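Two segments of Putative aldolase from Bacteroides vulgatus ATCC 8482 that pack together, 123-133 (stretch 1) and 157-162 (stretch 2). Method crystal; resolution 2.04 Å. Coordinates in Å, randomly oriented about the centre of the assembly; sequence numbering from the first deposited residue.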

ATOM      1  N   ILE A 123     -21.891 -29.586  -7.659  1.00 15.72           N
ATOM      2  CA  ILE A 123     -21.947 -28.416  -8.535  1.00 14.96           C
ATOM      3  C   ILE A 123     -21.343 -28.748  -9.900  1.00 16.37           C
ATOM      4  O   ILE A 123     -21.804 -28.264 -10.935  1.00 15.64           O
ATOM      5  CB  ILE A 123     -21.172 -27.220  -7.923  1.00 13.28           C
ATOM      6  CG1 ILE A 123     -21.865 -26.740  -6.644  1.00 12.72           C
ATOM      7  CG2 ILE A 123     -21.086 -26.084  -8.929  1.00 11.95           C
ATOM      8  CD1 ILE A 123     -21.119 -25.631  -5.918  1.00 11.55           C
ATOM      9  N   LYS A 124     -20.319 -29.593  -9.897  1.00 16.97           N
ATOM     10  CA  LYS A 124     -19.652 -29.968 -11.135  1.00 19.82           C
ATOM     11  C   LYS A 124     -20.556 -30.761 -12.081  1.00 20.15           C
ATOM     12  O   LYS A 124     -20.433 -30.650 -13.303  1.00 19.26           O
ATOM     13  CB  LYS A 124     -18.390 -30.771 -10.830  1.00 21.32           C
ATOM     14  CG  LYS A 124     -17.313 -30.602 -11.879  1.00 24.95           C
ATOM     15  CD  LYS A 124     -16.785 -29.170 -11.873  1.00 26.37           C
ATOM     16  CE  LYS A 124     -15.936 -28.897 -13.097  1.00 26.29           C
ATOM     17  NZ  LYS A 124     -14.863 -29.920 -13.222  1.00 29.35           N
ATOM     18  N   THR A 125     -21.466 -31.558 -11.527  1.00 20.60           N
ATOM     19  CA  THR A 125     -22.373 -32.338 -12.363  1.00 21.78           C
ATOM     20  C   THR A 125     -23.415 -31.438 -13.030  1.00 21.82           C
ATOM     21  O   THR A 125     -24.117 -31.861 -13.950  1.00 22.47           O
ATOM     22  CB  THR A 125     -23.102 -33.439 -11.544  1.00 22.64           C
ATOM     23  OG1 THR A 125     -23.866 -32.834 -10.496  1.00 26.81           O
ATOM     24  CG2 THR A 125     -22.101 -34.401 -10.939  1.00 22.62           C
HETATM   25  N   MSE A 126     -23.515 -30.194 -12.569  1.00 21.85           N
HETATM   26  CA  MSE A 126     -24.470 -29.252 -13.145  1.00 20.47           C
HETATM   27  C   MSE A 126     -23.849 -28.472 -14.304  1.00 19.72           C
HETATM   28  O   MSE A 126     -24.510 -27.655 -14.952  1.00 19.01           O
HETATM   29  CB  MSE A 126     -25.000 -28.303 -12.063  1.00 22.43           C
HETATM   30  CG  MSE A 126     -25.835 -29.020 -10.998  1.00 27.33           C
HETATM   31 SE   MSE A 126     -26.546 -27.892  -9.572  1.00 37.59          SE
HETATM   32  CE  MSE A 126     -27.854 -26.923 -10.601  1.00 30.49           C
ATOM     33  N   GLY A 127     -22.569 -28.726 -14.560  1.00 18.63           N
ATOM     34  CA  GLY A 127     -21.894 -28.084 -15.677  1.00 18.02           C
ATOM     35  C   GLY A 127     -21.202 -26.759 -15.425  1.00 17.15           C
ATOM     36  O   GLY A 127     -20.788 -26.090 -16.370  1.00 15.51           O
ATOM     37  N   PHE A 128     -21.070 -26.384 -14.157  1.00 15.44           N
ATOM     38  CA  PHE A 128     -20.423 -25.126 -13.795  1.00 13.60           C
ATOM     39  C   PHE A 128     -18.933 -25.327 -13.545  1.00 13.99           C
ATOM     40  O   PHE A 128     -18.494 -26.428 -13.220  1.00 14.69           O
ATOM     41  CB  PHE A 128     -21.018 -24.565 -12.493  1.00 12.55           C
ATOM     42  CG  PHE A 128     -22.443 -24.104 -12.600  1.00 10.90           C
ATOM     43  CD1 PHE A 128     -22.762 -22.920 -13.259  1.00 11.93           C
ATOM     44  CD2 PHE A 128     -23.466 -24.833 -12.002  1.00 12.33           C
ATOM     45  CE1 PHE A 128     -24.080 -22.468 -13.316  1.00 12.70           C
ATOM     46  CE2 PHE A 128     -24.792 -24.392 -12.051  1.00 11.49           C
ATOM     47  CZ  PHE A 128     -25.099 -23.208 -12.707  1.00 12.02           C
ATOM     48  N   GLU A 129     -18.160 -24.259 -13.704  1.00 13.84           N
ATOM     49  CA  GLU A 129     -16.740 -24.303 -13.369  1.00 12.40           C
ATOM     50  C   GLU A 129     -16.831 -24.135 -11.849  1.00 12.20           C
ATOM     51  O   GLU A 129     -17.724 -23.433 -11.368  1.00 12.56           O
ATOM     52  CB  GLU A 129     -15.993 -23.105 -13.959  1.00 10.73           C
ATOM     53  CG  GLU A 129     -15.556 -23.250 -15.410  1.00 12.54           C
ATOM     54  CD  GLU A 129     -15.010 -21.950 -15.968  1.00 13.44           C
ATOM     55  OE1 GLU A 129     -14.796 -21.002 -15.185  1.00 13.02           O
ATOM     56  OE2 GLU A 129     -14.788 -21.874 -17.188  1.00 15.18           O
ATOM     57  N   VAL A 130     -15.942 -24.769 -11.090  1.00 10.29           N
ATOM     58  CA  VAL A 130     -16.001 -24.640  -9.635  1.00  9.94           C
ATOM     59  C   VAL A 130     -14.741 -24.033  -9.045  1.00 10.15           C
ATOM     60  O   VAL A 130     -13.631 -24.462  -9.358  1.00  9.83           O
ATOM     61  CB  VAL A 130     -16.241 -26.004  -8.947  1.00 11.13           C
ATOM     62  CG1 VAL A 130     -16.289 -25.824  -7.426  1.00 10.90           C
ATOM     63  CG2 VAL A 130     -17.535 -26.604  -9.440  1.00 10.77           C
ATOM     64  N   GLY A 131     -14.925 -23.029  -8.194  1.00  9.79           N
ATOM     65  CA  GLY A 131     -13.797 -22.385  -7.550  1.00  9.26           C
ATOM     66  C   GLY A 131     -13.834 -22.521  -6.035  1.00 10.70           C
ATOM     67  O   GLY A 131     -14.885 -22.359  -5.411  1.00 11.24           O
ATOM     68  N   PHE A 132     -12.687 -22.838  -5.443  1.00 10.59           N
ATOM     69  CA  PHE A 132     -12.579 -22.965  -3.994  1.00 12.32           C
ATOM     70  C   PHE A 132     -11.874 -21.716  -3.460  1.00 12.04           C
ATOM     71  O   PHE A 132     -10.713 -21.473  -3.797  1.00 11.99           O
ATOM     72  CB  PHE A 132     -11.723 -24.181  -3.584  1.00 13.48           C
ATOM     73  CG  PHE A 132     -12.394 -25.519  -3.760  1.00 16.58           C
ATOM     74  CD1 PHE A 132     -12.354 -26.461  -2.731  1.00 16.58           C
ATOM     75  CD2 PHE A 132     -13.001 -25.870  -4.958  1.00 17.86           C
ATOM     76  CE1 PHE A 132     -12.907 -27.731  -2.898  1.00 17.83           C
ATOM     77  CE2 PHE A 132     -13.556 -27.137  -5.136  1.00 18.32           C
ATOM     78  CZ  PHE A 132     -13.509 -28.069  -4.106  1.00 18.66           C
ATOM     79  N   ASN A 133     -12.570 -20.922  -2.653  1.00 10.71           N
ATOM     80  CA  ASN A 133     -11.958 -19.744  -2.047  1.00 11.43           C
ATOM     81  C   ASN A 133     -11.770 -20.111  -0.581  1.00 11.28           C
ATOM     82  O   ASN A 133     -12.648 -19.873   0.252  1.00 12.97           O
ATOM     83  CB  ASN A 133     -12.863 -18.518  -2.200  1.00 12.30           C
ATOM     84  CG  ASN A 133     -12.583 -17.741  -3.486  1.00 14.03           C
ATOM     85  OD1 ASN A 133     -12.453 -18.327  -4.567  1.00 15.53           O
ATOM     86  ND2 ASN A 133     -12.490 -16.417  -3.371  1.00 12.58           N
ATOM     87  N   ALA A 157     -12.126 -29.108  -8.793  1.00 18.50           N
ATOM     88  CA  ALA A 157     -11.742 -27.705  -8.814  1.00 17.06           C
ATOM     89  C   ALA A 157     -11.225 -27.191 -10.154  1.00 15.64           C
ATOM     90  O   ALA A 157     -10.487 -27.878 -10.855  1.00 16.41           O
ATOM     91  CB  ALA A 157     -10.699 -27.441  -7.727  1.00 16.06           C
ATOM     92  N   ASP A 158     -11.646 -25.976 -10.499  1.00 11.94           N
ATOM     93  CA  ASP A 158     -11.205 -25.297 -11.707  1.00 10.21           C
ATOM     94  C   ASP A 158     -10.341 -24.148 -11.214  1.00 10.90           C
ATOM     95  O   ASP A 158      -9.639 -23.492 -11.981  1.00 10.07           O
ATOM     96  CB  ASP A 158     -12.402 -24.762 -12.481  1.00 11.62           C
ATOM     97  CG  ASP A 158     -13.159 -25.858 -13.184  1.00 10.40           C
ATOM     98  OD1 ASP A 158     -12.640 -26.352 -14.204  1.00 13.89           O
ATOM     99  OD2 ASP A 158     -14.252 -26.235 -12.711  1.00 11.04           O
ATOM    100  N   LEU A 159     -10.412 -23.922  -9.908  1.00  9.65           N
ATOM    101  CA  LEU A 159      -9.651 -22.880  -9.253  1.00  9.66           C
ATOM    102  C   LEU A 159      -9.563 -23.115  -7.751  1.00  9.86           C
ATOM    103  O   LEU A 159     -10.571 -23.385  -7.095  1.00  9.98           O
ATOM    104  CB  LEU A 159     -10.289 -21.509  -9.501  1.00 10.25           C
ATOM    105  CG  LEU A 159      -9.683 -20.376  -8.666  1.00 11.28           C
ATOM    106  CD1 LEU A 159      -8.203 -20.245  -9.016  1.00 11.98           C
ATOM    107  CD2 LEU A 159     -10.422 -19.066  -8.910  1.00 10.44           C
ATOM    108  N   PHE A 160      -8.347 -23.027  -7.225  1.00 10.46           N
ATOM    109  CA  PHE A 160      -8.096 -23.153  -5.796  1.00 10.76           C
ATOM    110  C   PHE A 160      -7.530 -21.788  -5.405  1.00  9.74           C
ATOM    111  O   PHE A 160      -6.355 -21.508  -5.641  1.00  9.68           O
ATOM    112  CB  PHE A 160      -7.061 -24.240  -5.496  1.00 10.24           C
ATOM    113  CG  PHE A 160      -6.794 -24.421  -4.026  1.00 11.80           C
ATOM    114  CD1 PHE A 160      -7.713 -25.083  -3.218  1.00 10.74           C
ATOM    115  CD2 PHE A 160      -5.651 -23.882  -3.439  1.00 10.00           C
ATOM    116  CE1 PHE A 160      -7.502 -25.206  -1.850  1.00 10.91           C
ATOM    117  CE2 PHE A 160      -5.428 -23.999  -2.066  1.00 11.79           C
ATOM    118  CZ  PHE A 160      -6.356 -24.662  -1.271  1.00 10.76           C
ATOM    119  N   CYS A 161      -8.370 -20.942  -4.814  1.00  9.70           N
ATOM    120  CA  CYS A 161      -7.972 -19.588  -4.429  1.00  9.30           C
ATOM    121  C   CYS A 161      -7.519 -19.448  -2.974  1.00  8.10           C
ATOM    122  O   CYS A 161      -8.276 -19.747  -2.050  1.00  8.39           O
ATOM    123  CB  CYS A 161      -9.138 -18.632  -4.704  1.00 10.25           C
ATOM    124  SG  CYS A 161      -8.765 -16.884  -4.451  1.00 12.92           S
HETATM  125  N   MSE A 162      -6.276 -19.010  -2.775  1.00  8.08           N
HETATM  126  CA  MSE A 162      -5.740 -18.814  -1.428  1.00  9.50           C
HETATM  127  C   MSE A 162      -6.158 -17.424  -0.950  1.00  9.60           C
HETATM  128  O   MSE A 162      -5.819 -16.423  -1.573  1.00 11.12           O
HETATM  129  CB  MSE A 162      -4.211 -18.925  -1.441  1.00 11.43           C
HETATM  130  CG  MSE A 162      -3.684 -20.193  -2.100  1.00 14.52           C
HETATM  131 SE   MSE A 162      -1.758 -20.273  -2.047  1.00 22.94          SE
HETATM  132  CE  MSE A 162      -1.356 -18.772  -3.201  1.00 16.62           C
TER

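The contact is a pair of neighbouring parallel strands, and its first rule is that the backbone sets the register while one side chain completes the pattern. Phe 132 lies at the centre of the ladder: its N donates to Leu 159 O at 2.7 Å, at a nearly straight 174°, and its O accepts from Cys 161 N at 2.6 Å. One step earlier, Val 130 O receives Asp 158 N at 2.7 Å and, weakly, Leu 159 N at 3.3 Å. Between these rungs the CA of Gly 131 approaches Leu 159 O at 3.4 Å in a CA-H...O contact, a common supplement to a parallel ladder.

The most instructive side chain is that of Asp 158. Its CA-to-CB bond points toward the first stretch, and with chi1 at -74° (m) the carboxylate reaches back along that stretch, so that OD2 accepts from Val 130 N at 2.8 Å and 163°. Main-chain N and side-chain OD2 of Asp 158 thus hold the O and N of a single residue, Val 130, just where the ladder begins. The same OD2 sits 3.2 Å from Glu 129 CA and takes part in a long salt bridge with Lys 124 NZ, at 3.8 Å. Lys 124 begins with chi1 t and chi2 p, continues with chi3 t, and turns at its last torsion, chi4 m; its CE comes closer to OD2, at 3.2 Å, than the ammonium does. At 3.8 Å from Lys 124 NZ to Asp 158 OD2 the charge pairing is loose beside the 2.8 Å bond from Val 130 N to the same OD2; NZ also has a hydrogen-bond partner just outside the stretches.

Lys 124 also opens the type I turn that closes at Gly 127, where the chain leaves the helix in a Schellman motif. Gly 127 has phi 90° and psi 11°, angles at which a CB would be jammed against the carbonyl O of Met 126, so the local backbone by itself calls for glycine.

Along the paired strands the side chains alternate. Phe 132 and Phe 160 share one face but use different chi1 wells, m and t. Phe 132, at m, carries its ring back toward the start of the second stretch, where CE2 meets Ala 157 CB at 3.9 Å. Phe 160, at t, instead leaves its CD1 4.1 Å from Phe 132 CB. Neighbouring phenylalanines here touch through a ring and a CB, with their rings diverging rather than stacking.

On the other face lie Leu 159, Asn 133 and Cys 161. Leu 159 adopts the familiar t,p pair; across from it Gly 131 has no side chain, and an ideal CB there would stand 3.9 Å from Leu 159 CB. Asn 133, with chi1 at -90°, brings its end nearer the second stretch than its CB direction suggests, and OD1 lies 3.3 Å from Cys 161 CB. That is a packing contact, in which the amide leans over a neighbouring strand residue.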